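Local coordinates for protein alkyl hydroperoxide reductase/ Thiol specific antioxidant/ Mal allergen (Burkholderia ambifaria, PDB 5ENU) that probably reduces hydrogen peroxide and organic hydroperoxides through a reactive cysteine thiol, as a thioredoxin-fold peroxiredoxin of the AhpC/TSA family, at residues Lys38-Tyr44 with Ala71-Ser77; Arg78-His84 with Leu97-Glu103. All coordinates share one frame. Where two conformers were deposited one is given. Residue numbers count along the deposited sequence, not the author numbering.

Contact 1: residues Lys38-Tyr44 with Ala71-Ser77; sequences KLVLYFY and AEIIGVS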
# COMPACT_ATOMS: atom_id res chain seq x y z
N LYS A 38 -1.75 13.67 1.56
CA LYS A 38 -1.03 12.56 2.16
C LYS A 38 -1.47 11.26 1.50
O LYS A 38 -2.62 11.13 1.05
CB LYS A 38 -1.35 12.51 3.66
CG LYS A 38 -1.07 13.84 4.41
CD LYS A 38 -1.82 13.90 5.74
CE LYS A 38 -1.75 15.27 6.37
NZ LYS A 38 -2.49 15.34 7.67
N LEU A 39 -0.55 10.31 1.41
CA LEU A 39 -0.81 9.01 0.82
C LEU A 39 -0.41 7.91 1.80
O LEU A 39 0.75 7.85 2.24
CB LEU A 39 -0.04 8.83 -0.49
CG LEU A 39 -0.08 7.41 -1.07
CD1 LEU A 39 -1.52 7.01 -1.40
CD2 LEU A 39 0.79 7.29 -2.30
N VAL A 40 -1.38 7.08 2.16
CA VAL A 40 -1.12 5.82 2.86
C VAL A 40 -1.07 4.76 1.77
O VAL A 40 -2.11 4.44 1.16
CB VAL A 40 -2.22 5.51 3.88
CG1 VAL A 40 -2.03 4.11 4.46
CG2 VAL A 40 -2.26 6.58 4.98
N LEU A 41 0.11 4.23 1.50
CA LEU A 41 0.30 3.18 0.50
C LEU A 41 0.53 1.90 1.29
O LEU A 41 1.57 1.76 1.94
CB LEU A 41 1.50 3.52 -0.37
CG LEU A 41 1.69 2.64 -1.60
CD1 LEU A 41 0.53 2.85 -2.58
CD2 LEU A 41 3.05 2.93 -2.27
N TYR A 42 -0.45 1.00 1.29
CA TYR A 42 -0.35 -0.21 2.12
C TYR A 42 -0.21 -1.44 1.23
O TYR A 42 -1.04 -1.65 0.33
CB TYR A 42 -1.49 -0.33 3.16
CG TYR A 42 -2.82 -0.92 2.72
CD1 TYR A 42 -3.86 -0.11 2.24
CD2 TYR A 42 -3.07 -2.29 2.86
CE1 TYR A 42 -5.09 -0.64 1.87
CE2 TYR A 42 -4.31 -2.84 2.49
CZ TYR A 42 -5.30 -2.01 1.98
OH TYR A 42 -6.54 -2.51 1.62
N PHE A 43 0.84 -2.22 1.48
CA PHE A 43 1.09 -3.46 0.76
C PHE A 43 0.55 -4.63 1.56
O PHE A 43 0.79 -4.70 2.79
CB PHE A 43 2.60 -3.67 0.56
CG PHE A 43 3.23 -2.71 -0.42
CD1 PHE A 43 3.50 -1.41 -0.07
CD2 PHE A 43 3.56 -3.15 -1.71
CE1 PHE A 43 4.09 -0.54 -0.98
CE2 PHE A 43 4.16 -2.28 -2.64
CZ PHE A 43 4.41 -0.97 -2.26
N TYR A 44 -0.21 -5.50 0.90
CA TYR A 44 -0.79 -6.66 1.56
C TYR A 44 -0.52 -7.90 0.72
O TYR A 44 -0.46 -7.82 -0.51
CB TYR A 44 -2.30 -6.47 1.81
CG TYR A 44 -3.13 -6.28 0.55
CD1 TYR A 44 -3.26 -5.01 -0.05
CD2 TYR A 44 -3.79 -7.36 -0.04
CE1 TYR A 44 -4.03 -4.85 -1.20
CE2 TYR A 44 -4.58 -7.19 -1.18
CZ TYR A 44 -4.69 -5.94 -1.76
OH TYR A 44 -5.45 -5.77 -2.89
N ALA A 71 -5.77 12.75 3.63
CA ALA A 71 -5.06 11.58 3.14
C ALA A 71 -5.92 10.77 2.18
O ALA A 71 -7.15 10.76 2.27
CB ALA A 71 -4.63 10.67 4.29
N GLU A 72 -5.24 10.07 1.27
CA GLU A 72 -5.82 9.02 0.45
C GLU A 72 -5.20 7.69 0.86
O GLU A 72 -4.08 7.64 1.37
CB GLU A 72 -5.54 9.29 -1.04
CG GLU A 72 -6.07 8.22 -2.05
CD GLU A 72 -7.60 8.00 -2.03
OE1 GLU A 72 -8.25 8.28 -3.07
OE2 GLU A 72 -8.15 7.52 -1.01
N ILE A 73 -5.96 6.61 0.67
CA ILE A 73 -5.50 5.24 0.89
C ILE A 73 -5.38 4.57 -0.48
O ILE A 73 -6.26 4.72 -1.33
CB ILE A 73 -6.52 4.46 1.75
CG1 ILE A 73 -6.88 5.20 3.05
CG2 ILE A 73 -6.02 3.05 2.04
CD1 ILE A 73 -5.70 5.40 3.98
N ILE A 74 -4.29 3.83 -0.68
CA ILE A 74 -4.15 2.95 -1.84
C ILE A 74 -3.57 1.62 -1.35
O ILE A 74 -2.50 1.60 -0.72
CB ILE A 74 -3.28 3.55 -2.96
CG1 ILE A 74 -3.84 4.87 -3.47
CG2 ILE A 74 -3.11 2.53 -4.12
CD1 ILE A 74 -2.95 5.56 -4.50
N GLY A 75 -4.27 0.51 -1.63
CA GLY A 75 -3.75 -0.82 -1.34
C GLY A 75 -2.98 -1.36 -2.53
O GLY A 75 -3.27 -1.04 -3.67
N VAL A 76 -1.92 -2.15 -2.25
CA VAL A 76 -1.08 -2.74 -3.29
C VAL A 76 -0.89 -4.22 -3.01
O VAL A 76 -0.47 -4.59 -1.91
CB VAL A 76 0.32 -2.09 -3.35
CG1 VAL A 76 1.07 -2.61 -4.58
CG2 VAL A 76 0.22 -0.56 -3.36
N SER A 77 -1.17 -5.06 -4.01
CA SER A 77 -0.68 -6.43 -4.02
C SER A 77 -0.32 -6.77 -5.46
O SER A 77 -0.56 -5.98 -6.38
CB SER A 77 -1.70 -7.44 -3.47
OG SER A 77 -2.67 -7.77 -4.46
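Two parallel strands of the thioredoxin fold, joined by helix 50-68 in a beta-alpha-beta crossover, pair here in the central sheet of the peroxiredoxin. Six backbone hydrogen bonds hold the register, from Glu72 N to Lys38 O (2.8 Å) through to Tyr44 N with Val76 O (3.0 Å). On the face of Leu39, Leu41 and Phe43, both leucines adopt the tp rotamer, which swings CD1 across to the other strand: Leu39 CD1 lies 3.7 Å from Ile74 CD1, and Leu41 CD1 3.5 Å from Val76 CG2. Phe43, with chi1 m, lays its ring over Val76 CB, while helix 104-109 covers Leu41 and Phe43 through Leu105, Cys106 and Phe109. On the other face, Val40 CB meets Ile73 CD1 at 3.5 Å. Tyr42 takes the p rotamer, folding its ring over Gly75 CA in a CH-pi contact, 3.8 Å from the centroid; a CB at Gly75 would clash with Tyr42 CZ. Its ring also stacks on Phe59 of helix 50-68. Tyr44, likewise p, touches Cys52, probably the peroxidatic cysteine by its family motif, and its OH is hydrogen-bonded to Asp47 OD1. Its ring covers Ser77 CB, 3.9 Å from the centroid.

Contact 2: residues Arg78-His84 with Leu97-Glu103; sequences RDSLRSH and LISDADE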
# COMPACT_ATOMS: atom_id res chain seq x y z
N ARG A 78 0.23 -7.97 -5.66
CA ARG A 78 0.61 -8.39 -7.01
C ARG A 78 -0.53 -9.06 -7.76
O ARG A 78 -0.34 -9.47 -8.92
CB ARG A 78 1.85 -9.29 -6.96
CG ARG A 78 3.07 -8.63 -6.30
CD ARG A 78 4.17 -9.62 -5.96
NE ARG A 78 3.73 -10.62 -4.98
CZ ARG A 78 4.40 -11.72 -4.70
NH1 ARG A 78 5.57 -11.96 -5.29
NH2 ARG A 78 3.93 -12.56 -3.79
N ASP A 79 -1.72 -9.17 -7.15
CA ASP A 79 -2.87 -9.78 -7.82
C ASP A 79 -3.26 -9.00 -9.07
O ASP A 79 -2.96 -7.81 -9.21
CB ASP A 79 -4.07 -9.86 -6.86
CG ASP A 79 -3.80 -10.78 -5.69
OD1 ASP A 79 -3.80 -12.01 -5.92
OD2 ASP A 79 -3.52 -10.29 -4.58
N SER A 80 -3.96 -9.68 -9.98
CA SER A 80 -4.45 -9.10 -11.22
C SER A 80 -5.48 -7.99 -10.97
O SER A 80 -6.12 -7.90 -9.90
CB SER A 80 -5.11 -10.18 -12.08
OG SER A 80 -6.29 -10.62 -11.47
N LEU A 81 -5.68 -7.15 -11.99
CA LEU A 81 -6.77 -6.17 -11.93
C LEU A 81 -8.12 -6.85 -11.78
O LEU A 81 -8.99 -6.36 -11.05
CB LEU A 81 -6.75 -5.31 -13.20
CG LEU A 81 -5.64 -4.25 -13.21
CD1 LEU A 81 -5.58 -3.58 -14.59
CD2 LEU A 81 -5.86 -3.21 -12.10
N ARG A 82 -8.33 -7.99 -12.46
CA ARG A 82 -9.59 -8.72 -12.31
C ARG A 82 -9.81 -9.13 -10.85
O ARG A 82 -10.90 -8.95 -10.29
CB ARG A 82 -9.58 -9.96 -13.21
CG ARG A 82 -10.80 -10.90 -13.01
CD ARG A 82 -10.72 -12.09 -13.97
NE ARG A 82 -9.73 -13.08 -13.55
CZ ARG A 82 -9.28 -14.08 -14.32
NH1 ARG A 82 -9.72 -14.20 -15.57
NH2 ARG A 82 -8.37 -14.94 -13.86
N SER A 83 -8.78 -9.69 -10.22
CA SER A 83 -8.90 -10.05 -8.82
C SER A 83 -9.20 -8.82 -7.98
O SER A 83 -10.07 -8.86 -7.10
CB SER A 83 -7.59 -10.69 -8.36
OG SER A 83 -7.63 -11.04 -6.99
N HIS A 84 -8.49 -7.72 -8.24
CA HIS A 84 -8.71 -6.49 -7.48
C HIS A 84 -10.14 -5.98 -7.66
O HIS A 84 -10.76 -5.52 -6.69
CB HIS A 84 -7.73 -5.41 -7.92
CG HIS A 84 -6.37 -5.52 -7.32
ND1 HIS A 84 -6.01 -6.51 -6.43
CD2 HIS A 84 -5.30 -4.71 -7.45
CE1 HIS A 84 -4.77 -6.29 -6.03
NE2 HIS A 84 -4.31 -5.22 -6.65
N LEU A 97 -7.11 0.00 -5.55
CA LEU A 97 -6.11 -1.05 -5.38
C LEU A 97 -5.21 -1.06 -6.61
O LEU A 97 -5.71 -1.21 -7.74
CB LEU A 97 -6.77 -2.42 -5.22
CG LEU A 97 -7.72 -2.57 -4.03
CD1 LEU A 97 -8.37 -3.96 -4.09
CD2 LEU A 97 -7.00 -2.36 -2.68
N ILE A 98 -3.90 -0.94 -6.40
CA ILE A 98 -2.91 -1.04 -7.49
C ILE A 98 -2.59 -2.51 -7.74
O ILE A 98 -2.34 -3.27 -6.79
CB ILE A 98 -1.63 -0.26 -7.14
CG1 ILE A 98 -1.87 1.25 -7.35
CG2 ILE A 98 -0.46 -0.75 -7.96
CD1 ILE A 98 -0.73 2.15 -6.82
N SER A 99 -2.59 -2.91 -9.01
CA SER A 99 -2.13 -4.24 -9.42
C SER A 99 -0.64 -4.16 -9.74
O SER A 99 -0.24 -3.65 -10.79
CB SER A 99 -2.91 -4.74 -10.63
OG SER A 99 -2.33 -5.97 -11.06
N ASP A 100 0.19 -4.65 -8.82
CA ASP A 100 1.64 -4.63 -9.00
C ASP A 100 2.12 -5.99 -9.50
O ASP A 100 3.09 -6.56 -9.01
CB ASP A 100 2.31 -4.26 -7.68
CG ASP A 100 3.75 -3.83 -7.86
OD1 ASP A 100 4.04 -3.03 -8.77
OD2 ASP A 100 4.60 -4.28 -7.08
N ALA A 101 1.43 -6.51 -10.52
CA ALA A 101 1.76 -7.83 -11.06
C ALA A 101 3.21 -7.95 -11.51
O ALA A 101 3.78 -9.05 -11.47
CB ALA A 101 0.82 -8.19 -12.22
N ASP A 102 3.81 -6.85 -11.99
CA ASP A 102 5.19 -6.88 -12.47
C ASP A 102 6.22 -6.51 -11.40
O ASP A 102 7.41 -6.38 -11.72
CB ASP A 102 5.37 -6.03 -13.73
CG ASP A 102 5.10 -4.56 -13.51
OD1 ASP A 102 5.14 -4.08 -12.35
OD2 ASP A 102 4.86 -3.87 -14.51
N GLU A 103 5.77 -6.30 -10.15
CA GLU A 103 6.60 -6.09 -8.96
C GLU A 103 7.36 -4.77 -8.95
O GLU A 103 8.27 -4.60 -8.13
CB GLU A 103 7.55 -7.25 -8.66
CG GLU A 103 6.85 -8.38 -7.96
CD GLU A 103 7.78 -9.50 -7.48
OE1 GLU A 103 9.02 -9.33 -7.48
OE2 GLU A 103 7.25 -10.57 -7.11
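Polar side chains tie the entry to helix 81-91 to the strand and turn that follow it. Of the hydrogen bonds, His84 NE2 donates to Ile98 O (2.8 Å) and Ser99 OG to Asp79 O (2.7 Å), so each segment offers a backbone carbonyl to a side chain of the other, while His84 ND1 is hydrogen-bonded to Asp47 OD2. Ser80 is the N-cap of helix 81-91, its OG accepting from Ser83 N at 2.9 Å. One salt bridge crosses the far end, Arg78 NH1 to Glu103 OE2 at 2.8 Å; Glu103 OE1 also pairs with Arg123 NE. Carbon contacts add to these: Leu97 CB sits over the His84 ring in a CH-pi contact, 3.9 Å from its centroid, and Leu81 CD2 reaches Ser99 CB at 3.6 Å. Asp100 to Glu103 form a type I turn leading into helix 104-109, where Asp100 OD2 is hydrogen-bonded to Cys106 N. The contact thus closes the beta-alpha-beta unit of strand 71-77, helix 81-91 and strand 97-99, with Ile98 facing Ile74 and Val76 of the adjoining strand.

How the contacts relate
The contacts follow one another along the chain as successive beta-alpha-beta units sharing strand 71-77; the centres of contact 1 and contact 2 are about 13 Å apart. That strand is flanked by 38-43 in contact 1 and by segment 97-103 of contact 2, to which it is probably hydrogen-bonded through Gly75 O to Ile98 N (2.8 Å) and Ser77 O to Asp100 N (2.9 Å). Their side chains converge at the C-terminal ends of strands 38-43 and 71-77, where His84 CE1 packs 3.2 Å from Tyr44 OH and 3.0 Å from Ser77 OG. Asp47 joins them there, hydrogen-bonding with Tyr44 from contact 1 and Asp79, Ser83 and His84 from contact 2. With Cys52 and Arg127 also touching Tyr44, this meeting point borders the probable active site.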